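Local coordinates for stage III sporulation protein AH (Bacillus subtilis, PDB 3TUF), which forms, together with its partner SpoIIQ, an intercellular channel between mother cell and forespore and takes part in forespore engulfment during sporulation, at residues G145-A149 and T161-D165; D156-V162 and D188-E194. All coordinates share one frame. Residue numbers count along the deposited sequence, not the author numbering.

Contact 1 (G145-A149 and T161-D165); sequences GYEDA and TVKSD
Here the antiparallel pairing of a mixed three-stranded sheet begins: the loop after helix 114-143 runs into strand 149-152 beside the end of strand 157-163. Ala149 and Val162 form an antiparallel non-hydrogen-bonded pair, CA to CA 4.4 Å, with Ala149 CB 3.8 Å from Val162 CG2. One step toward the loop, Lys163 N donates to Asp148 O at 3.2 Å; on the inner side of the pair Ala149 CA makes a CA-H...O contact with Thr161 O at 3.3 Å. Asp148 is extended (phi/psi -156/159) with chi1 t; its OD1 accepts Ala149 N at 2.8 Å and salt-bridges Arg89. Glu147 has helical angles (-62/-37). Tyr146 points its CA-CB bond toward the strand, and with chi1 m and chi2 -79° Val162 CG1 lies over one ring face, 3.3 Å from Tyr146 CD1, while Lys163 O and Ser164 OG, whose hydrogen bond is to Lys166 O, sit at the ring edge. Ile141 and Ile175, from helices 114-143 and 169-177, also pack on Tyr146 and Val162, and Phe193 on Tyr146. Lys163 bends round by chi1 -96°, chi2 m, chi3 t and chi4 p to Glu147, chi1 t; Lys163 NZ and Glu147 OE1 form a salt bridge at 3.4 Å, its hydrogen bond weak.

Contact 2 (D156-V162 and D188-E194); sequences DKINITV and DVAVTFE
Val162, Ala190 and Ile160 lose the most surface where strands 157-162 and 188-194 run side by side in parallel, 14° apart, their axes 4.5 Å apart at closest. The register pairs Lys157 with Asp188 through Val162 with Phe193. Ala190, centrally placed, donates N to Ile158 O at 2.8 Å and receives Ile160 N on its O at 3.0 Å, a weak bond; its CB meets Lys157 CD at 3.8 Å. Ile160 O takes Thr192 N at 2.8 Å, and its m,t side chain sets CD1 4.2 Å from Val191 CG2 and 4.3 Å from Val189 CG1. The connection through helices 169-177 and 181-184 makes this a beta-alpha-beta crossover; Ile158, Ile160, Val162, Val189, Val191 and Phe193 line the sheet face on which those helices pack. Val162, chi1 144°, places CG1 4.1 Å from Phe193 CD2, while its N reaches Thr192 O at 2.9 Å and its O accepts Glu194 N at 2.8 Å. On the other face, one water links Asn159 ND2 (3.0 Å) to Thr192 OG1 (2.6 Å), a hydroxyl also hydrogen-bonded to Thr77 of the SpoIIQ chain. Residues Ala190 to Thr192 pair antiparallel with a SpoIIQ strand, carrying the sheet across the interface.

Overall arrangement
Strand 157-163 is the middle strand of the sheet, and the two contacts lie along its two edges: contact 1 joins it to the start of antiparallel strand 149-152, contact 2 to parallel strand 188-194. They share Thr161 and Val162, and their centres lie 12 Å apart. On the sheet face, Val162 CG1 touches both Tyr146 and Phe193, and the two aromatics also touch each other, Tyr146 OH being 3.9 Å from Phe193 CE2. Just beyond the shared residues, Ser164 N probably hydrogen-bonds Glu194 O at 2.7 Å, prolonging the parallel pairing. The SpoIIQ interface lies at the outer edge of contact 2, whereas no other chain of the assembly touches contact 1.

Contact 1 (G145-A149 and T161-D165)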
ATOM      1  N   GLY B 145      -2.055   8.071  18.293  1.00 50.62           N
ATOM      2  CA  GLY B 145      -3.336   8.553  18.768  1.00 53.06           C
ATOM      3  C   GLY B 145      -4.087   9.304  17.696  1.00 58.27           C
ATOM      4  O   GLY B 145      -4.949  10.115  18.003  1.00 52.88           O
ATOM      5  N   TYR B 146      -3.789   9.092  16.428  1.00 59.64           N
ATOM      6  CA  TYR B 146      -4.719   9.698  15.466  1.00 62.06           C
ATOM      7  C   TYR B 146      -5.659   8.636  14.961  1.00 68.49           C
ATOM      8  O   TYR B 146      -5.235   7.509  14.637  1.00 71.54           O
ATOM      9  CB  TYR B 146      -4.028  10.449  14.335  1.00 50.97           C
ATOM     10  CG  TYR B 146      -3.338  11.721  14.811  1.00 54.45           C
ATOM     11  CD1 TYR B 146      -4.067  12.898  15.046  1.00 54.74           C
ATOM     12  CD2 TYR B 146      -1.983  11.738  15.039  1.00 44.14           C
ATOM     13  CE1 TYR B 146      -3.442  14.070  15.509  1.00 66.01           C
ATOM     14  CE2 TYR B 146      -1.345  12.884  15.500  1.00 62.32           C
ATOM     15  CZ  TYR B 146      -2.068  14.057  15.734  1.00 71.02           C
ATOM     16  OH  TYR B 146      -1.420  15.193  16.203  1.00 79.03           O
ATOM     17  N   GLU B 147      -6.942   8.988  14.936  1.00 63.68           N
ATOM     18  CA  GLU B 147      -8.011   8.059  14.520  1.00 67.51           C
ATOM     19  C   GLU B 147      -7.883   7.559  13.053  1.00 57.94           C
ATOM     20  O   GLU B 147      -8.155   6.391  12.741  1.00 63.03           O
ATOM     21  CB  GLU B 147      -9.369   8.702  14.799  1.00 84.79           C
ATOM     22  CG  GLU B 147     -10.573   7.996  14.217  1.00101.25           C
ATOM     23  CD  GLU B 147     -11.478   8.978  13.491  1.00110.79           C
ATOM     24  OE1 GLU B 147     -11.891   8.677  12.342  1.00124.70           O
ATOM     25  OE2 GLU B 147     -11.743  10.072  14.057  1.00112.81           O
ATOM     26  N   ASP B 148      -7.444   8.429  12.159  1.00 52.37           N
ATOM     27  CA  ASP B 148      -7.118   8.007  10.800  1.00 57.48           C
ATOM     28  C   ASP B 148      -6.126   9.022  10.236  1.00 50.37           C
ATOM     29  O   ASP B 148      -6.044  10.146  10.747  1.00 46.54           O
ATOM     30  CB  ASP B 148      -8.385   7.950   9.929  1.00 51.66           C
ATOM     31  CG  ASP B 148      -8.198   7.095   8.662  1.00 57.03           C
ATOM     32  OD1 ASP B 148      -7.064   6.592   8.401  1.00 61.02           O
ATOM     33  OD2 ASP B 148      -9.201   6.920   7.919  1.00 64.62           O
ATOM     34  N   ALA B 149      -5.380   8.622   9.202  1.00 44.92           N
ATOM     35  CA  ALA B 149      -4.427   9.493   8.526  1.00 46.84           C
ATOM     36  C   ALA B 149      -4.278   9.116   7.072  1.00 43.40           C
ATOM     37  O   ALA B 149      -4.464   7.955   6.719  1.00 53.15           O
ATOM     38  CB  ALA B 149      -3.075   9.405   9.180  1.00 53.84           C
ATOM     39  N   THR B 161      -2.724  14.097   5.649  1.00 31.82           N
ATOM     40  CA  THR B 161      -3.954  14.630   6.197  1.00 38.25           C
ATOM     41  C   THR B 161      -4.329  13.732   7.328  1.00 37.44           C
ATOM     42  O   THR B 161      -4.265  12.478   7.219  1.00 42.41           O
ATOM     43  CB  THR B 161      -5.085  14.742   5.140  1.00 37.12           C
ATOM     44  OG1 THR B 161      -4.524  15.245   3.917  1.00 40.60           O
ATOM     45  CG2 THR B 161      -6.224  15.687   5.642  1.00 35.62           C
ATOM     46  N   VAL B 162      -4.690  14.382   8.423  1.00 40.73           N
ATOM     47  CA  VAL B 162      -4.908  13.695   9.664  1.00 44.30           C
ATOM     48  C   VAL B 162      -6.309  14.106  10.145  1.00 50.34           C
ATOM     49  O   VAL B 162      -6.701  15.280  10.045  1.00 56.53           O
ATOM     50  CB  VAL B 162      -3.718  14.035  10.599  1.00 43.26           C
ATOM     51  CG1 VAL B 162      -4.126  14.164  12.041  1.00 52.39           C
ATOM     52  CG2 VAL B 162      -2.617  12.997  10.399  1.00 44.79           C
ATOM     53  N   LYS B 163      -7.106  13.127  10.569  1.00 56.75           N
ATOM     54  CA  LYS B 163      -8.385  13.407  11.224  1.00 63.26           C
ATOM     55  C   LYS B 163      -8.091  13.975  12.592  1.00 65.98           C
ATOM     56  O   LYS B 163      -7.341  13.354  13.338  1.00 67.89           O
ATOM     57  CB  LYS B 163      -9.182  12.118  11.384  1.00 63.64           C
ATOM     58  CG  LYS B 163     -10.224  11.869  10.273  1.00 74.77           C
ATOM     59  CD  LYS B 163     -11.476  12.739  10.433  1.00 89.52           C
ATOM     60  CE  LYS B 163     -12.666  12.197   9.620  1.00 95.06           C
ATOM     61  NZ  LYS B 163     -13.342  11.098  10.364  1.00 93.44           N
ATOM     62  N   SER B 164      -8.645  15.143  12.922  1.00 68.92           N
ATOM     63  CA  SER B 164      -8.428  15.778  14.240  1.00 79.39           C
ATOM     64  C   SER B 164      -9.187  17.101  14.410  1.00 87.71           C
ATOM     65  O   SER B 164      -9.280  17.909  13.467  1.00 91.66           O
ATOM     66  CB  SER B 164      -6.922  16.010  14.522  1.00 75.65           C
ATOM     67  OG  SER B 164      -6.684  16.416  15.863  1.00 71.98           O
ATOM     68  N   ASP B 165      -9.700  17.325  15.622  1.00 79.49           N
ATOM     69  CA  ASP B 165     -10.427  18.552  15.948  1.00 93.47           C
ATOM     70  C   ASP B 165      -9.507  19.643  16.421  1.00 91.86           C
ATOM     71  O   ASP B 165      -9.596  20.782  15.971  1.00100.12           O
ATOM     72  CB  ASP B 165     -11.497  18.265  16.980  1.00 96.82           C
ATOM     73  CG  ASP B 165     -12.658  17.518  16.380  1.00101.49           C
ATOM     74  OD1 ASP B 165     -13.203  17.988  15.341  1.00103.07           O
ATOM     75  OD2 ASP B 165     -13.002  16.447  16.927  1.00109.87           O
TER

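Contact 2 (D156-V162 and D188-E194)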
ATOM      1  N   ASP B 156       6.742  16.332  -5.378  1.00 70.62           N
ATOM      2  CA  ASP B 156       7.704  17.241  -4.796  1.00 71.79           C
ATOM      3  C   ASP B 156       7.365  17.542  -3.344  1.00 61.73           C
ATOM      4  O   ASP B 156       8.226  17.950  -2.581  1.00 60.94           O
ATOM      5  CB  ASP B 156       7.696  18.552  -5.572  1.00 73.20           C
ATOM      6  CG  ASP B 156       8.560  18.506  -6.838  1.00 98.36           C
ATOM      7  OD1 ASP B 156       9.354  17.538  -6.993  1.00100.75           O
ATOM      8  OD2 ASP B 156       8.448  19.461  -7.663  1.00104.34           O
ATOM      9  N   LYS B 157       6.108  17.375  -2.973  1.00 52.01           N
ATOM     10  CA  LYS B 157       5.691  17.687  -1.656  1.00 47.87           C
ATOM     11  C   LYS B 157       5.154  16.376  -1.165  1.00 52.31           C
ATOM     12  O   LYS B 157       4.799  15.510  -1.992  1.00 58.85           O
ATOM     13  CB  LYS B 157       4.559  18.669  -1.755  1.00 58.76           C
ATOM     14  CG  LYS B 157       4.441  19.546  -0.542  1.00 64.69           C
ATOM     15  CD  LYS B 157       3.001  19.855  -0.189  1.00 62.60           C
ATOM     16  CE  LYS B 157       2.451  20.951  -1.064  1.00 77.09           C
ATOM     17  NZ  LYS B 157       1.282  21.595  -0.381  1.00 78.90           N
ATOM     18  N   ILE B 158       5.125  16.214   0.161  1.00 45.19           N
ATOM     19  CA  ILE B 158       4.433  15.111   0.812  1.00 43.97           C
ATOM     20  C   ILE B 158       3.184  15.661   1.522  1.00 40.63           C
ATOM     21  O   ILE B 158       3.285  16.515   2.416  1.00 43.57           O
ATOM     22  CB  ILE B 158       5.305  14.500   1.922  1.00 41.73           C
ATOM     23  CG1 ILE B 158       6.756  14.217   1.471  1.00 48.49           C
ATOM     24  CG2 ILE B 158       4.648  13.311   2.500  1.00 47.43           C
ATOM     25  CD1 ILE B 158       6.945  13.480   0.110  1.00 49.33           C
ATOM     26  N   ASN B 159       2.013  15.164   1.180  1.00 39.10           N
ATOM     27  CA  ASN B 159       0.787  15.653   1.795  1.00 34.81           C
ATOM     28  C   ASN B 159       0.274  14.679   2.749  1.00 36.11           C
ATOM     29  O   ASN B 159       0.207  13.472   2.425  1.00 44.57           O
ATOM     30  CB  ASN B 159      -0.291  15.895   0.751  1.00 46.84           C
ATOM     31  CG  ASN B 159      -0.046  17.145   0.047  1.00 51.11           C
ATOM     32  OD1 ASN B 159       0.507  17.153  -1.086  1.00 57.07           O
ATOM     33  ND2 ASN B 159      -0.352  18.266   0.734  1.00 53.63           N
ATOM     34  N   ILE B 160      -0.108  15.171   3.917  1.00 34.55           N
ATOM     35  CA  ILE B 160      -0.478  14.272   4.972  1.00 30.78           C
ATOM     36  C   ILE B 160      -1.668  14.892   5.560  1.00 34.99           C
ATOM     37  O   ILE B 160      -1.652  16.081   5.941  1.00 33.97           O
ATOM     38  CB  ILE B 160       0.551  14.282   6.075  1.00 35.86           C
ATOM     39  CG1 ILE B 160       1.905  13.807   5.522  1.00 36.55           C
ATOM     40  CG2 ILE B 160       0.044  13.481   7.387  1.00 33.11           C
ATOM     41  CD1 ILE B 160       3.009  13.889   6.590  1.00 26.71           C
ATOM     42  N   THR B 161      -2.724  14.097   5.649  1.00 31.82           N
ATOM     43  CA  THR B 161      -3.954  14.630   6.197  1.00 38.25           C
ATOM     44  C   THR B 161      -4.329  13.732   7.328  1.00 37.44           C
ATOM     45  O   THR B 161      -4.265  12.478   7.219  1.00 42.41           O
ATOM     46  CB  THR B 161      -5.085  14.742   5.140  1.00 37.12           C
ATOM     47  OG1 THR B 161      -4.524  15.245   3.917  1.00 40.60           O
ATOM     48  CG2 THR B 161      -6.224  15.687   5.642  1.00 35.62           C
ATOM     49  N   VAL B 162      -4.690  14.382   8.423  1.00 40.73           N
ATOM     50  CA  VAL B 162      -4.908  13.695   9.664  1.00 44.30           C
ATOM     51  C   VAL B 162      -6.309  14.106  10.145  1.00 50.34           C
ATOM     52  O   VAL B 162      -6.701  15.280  10.045  1.00 56.53           O
ATOM     53  CB  VAL B 162      -3.718  14.035  10.599  1.00 43.26           C
ATOM     54  CG1 VAL B 162      -4.126  14.164  12.041  1.00 52.39           C
ATOM     55  CG2 VAL B 162      -2.617  12.997  10.399  1.00 44.79           C
ATOM     56  N   ASP B 188       9.161  19.263   0.345  1.00 46.51           N
ATOM     57  CA  ASP B 188       8.381  20.008   1.332  1.00 41.73           C
ATOM     58  C   ASP B 188       7.467  18.940   1.915  1.00 43.51           C
ATOM     59  O   ASP B 188       7.352  17.844   1.343  1.00 44.82           O
ATOM     60  CB  ASP B 188       7.644  21.251   0.713  1.00 47.06           C
ATOM     61  CG  ASP B 188       6.891  22.117   1.790  1.00 63.91           C
ATOM     62  OD1 ASP B 188       7.195  22.039   3.027  1.00 55.73           O
ATOM     63  OD2 ASP B 188       5.957  22.878   1.407  1.00 61.83           O
ATOM     64  N   VAL B 189       6.864  19.249   3.052  1.00 34.37           N
ATOM     65  CA  VAL B 189       6.011  18.343   3.752  1.00 35.34           C
ATOM     66  C   VAL B 189       4.863  19.189   4.281  1.00 35.54           C
ATOM     67  O   VAL B 189       5.079  20.186   4.948  1.00 40.77           O
ATOM     68  CB  VAL B 189       6.778  17.749   4.968  1.00 32.00           C
ATOM     69  CG1 VAL B 189       5.832  17.011   5.884  1.00 34.55           C
ATOM     70  CG2 VAL B 189       7.931  16.812   4.557  1.00 30.75           C
ATOM     71  N   ALA B 190       3.626  18.802   4.011  1.00 42.79           N
ATOM     72  CA  ALA B 190       2.522  19.581   4.527  1.00 40.80           C
ATOM     73  C   ALA B 190       1.605  18.682   5.334  1.00 37.41           C
ATOM     74  O   ALA B 190       1.478  17.484   5.025  1.00 41.42           O
ATOM     75  CB  ALA B 190       1.783  20.249   3.355  1.00 30.48           C
ATOM     76  N   VAL B 191       0.996  19.211   6.383  1.00 31.47           N
ATOM     77  CA  VAL B 191       0.187  18.386   7.249  1.00 29.98           C
ATOM     78  C   VAL B 191      -1.054  19.142   7.509  1.00 33.15           C
ATOM     79  O   VAL B 191      -0.989  20.243   8.090  1.00 40.42           O
ATOM     80  CB  VAL B 191       0.849  18.238   8.590  1.00 31.57           C
ATOM     81  CG1 VAL B 191      -0.009  17.385   9.557  1.00 28.10           C
ATOM     82  CG2 VAL B 191       2.187  17.621   8.367  1.00 36.64           C
ATOM     83  N   THR B 192      -2.193  18.573   7.107  1.00 39.92           N
ATOM     84  CA  THR B 192      -3.486  19.223   7.300  1.00 42.03           C
ATOM     85  C   THR B 192      -4.287  18.451   8.313  1.00 43.81           C
ATOM     86  O   THR B 192      -4.305  17.235   8.258  1.00 45.88           O
ATOM     87  CB  THR B 192      -4.247  19.156   5.996  1.00 42.13           C
ATOM     88  OG1 THR B 192      -3.386  19.632   4.951  1.00 39.38           O
ATOM     89  CG2 THR B 192      -5.534  19.975   6.055  1.00 43.01           C
ATOM     90  N   PHE B 193      -4.960  19.162   9.216  1.00 50.75           N
ATOM     91  CA  PHE B 193      -5.827  18.552  10.240  1.00 52.70           C
ATOM     92  C   PHE B 193      -7.295  18.807   9.915  1.00 56.64           C
ATOM     93  O   PHE B 193      -7.765  19.939  10.004  1.00 58.66           O
ATOM     94  CB  PHE B 193      -5.527  19.131  11.624  1.00 54.47           C
ATOM     95  CG  PHE B 193      -4.105  18.901  12.087  1.00 60.10           C
ATOM     96  CD1 PHE B 193      -3.023  19.519  11.442  1.00 64.45           C
ATOM     97  CD2 PHE B 193      -3.844  18.081  13.144  1.00 60.23           C
ATOM     98  CE1 PHE B 193      -1.687  19.286  11.848  1.00 58.56           C
ATOM     99  CE2 PHE B 193      -2.531  17.858  13.549  1.00 60.31           C
ATOM    100  CZ  PHE B 193      -1.454  18.469  12.901  1.00 58.68           C
ATOM    101  N   GLU B 194      -8.009  17.742   9.548  1.00 59.85           N
ATOM    102  CA  GLU B 194      -9.449  17.768   9.210  1.00 63.56           C
ATOM    103  C   GLU B 194     -10.356  17.541  10.424  1.00 76.01           C
ATOM    104  O   GLU B 194     -10.117  16.598  11.190  1.00 68.29           O
ATOM    105  CB  GLU B 194      -9.754  16.635   8.241  1.00 69.38           C
ATOM    106  CG  GLU B 194      -9.104  16.769   6.905  1.00 69.76           C
ATOM    107  CD  GLU B 194      -9.920  17.614   5.969  1.00 86.02           C
ATOM    108  OE1 GLU B 194     -10.702  18.458   6.467  1.00 88.88           O
ATOM    109  OE2 GLU B 194      -9.789  17.420   4.738  1.00 97.76           O
TER
HETATM  110  O   HOH W   1       3.054  23.677   0.451  1.00 61.20           O
HETATM  111  O   HOH W   2      -1.464  18.514   3.558  1.00 49.82           O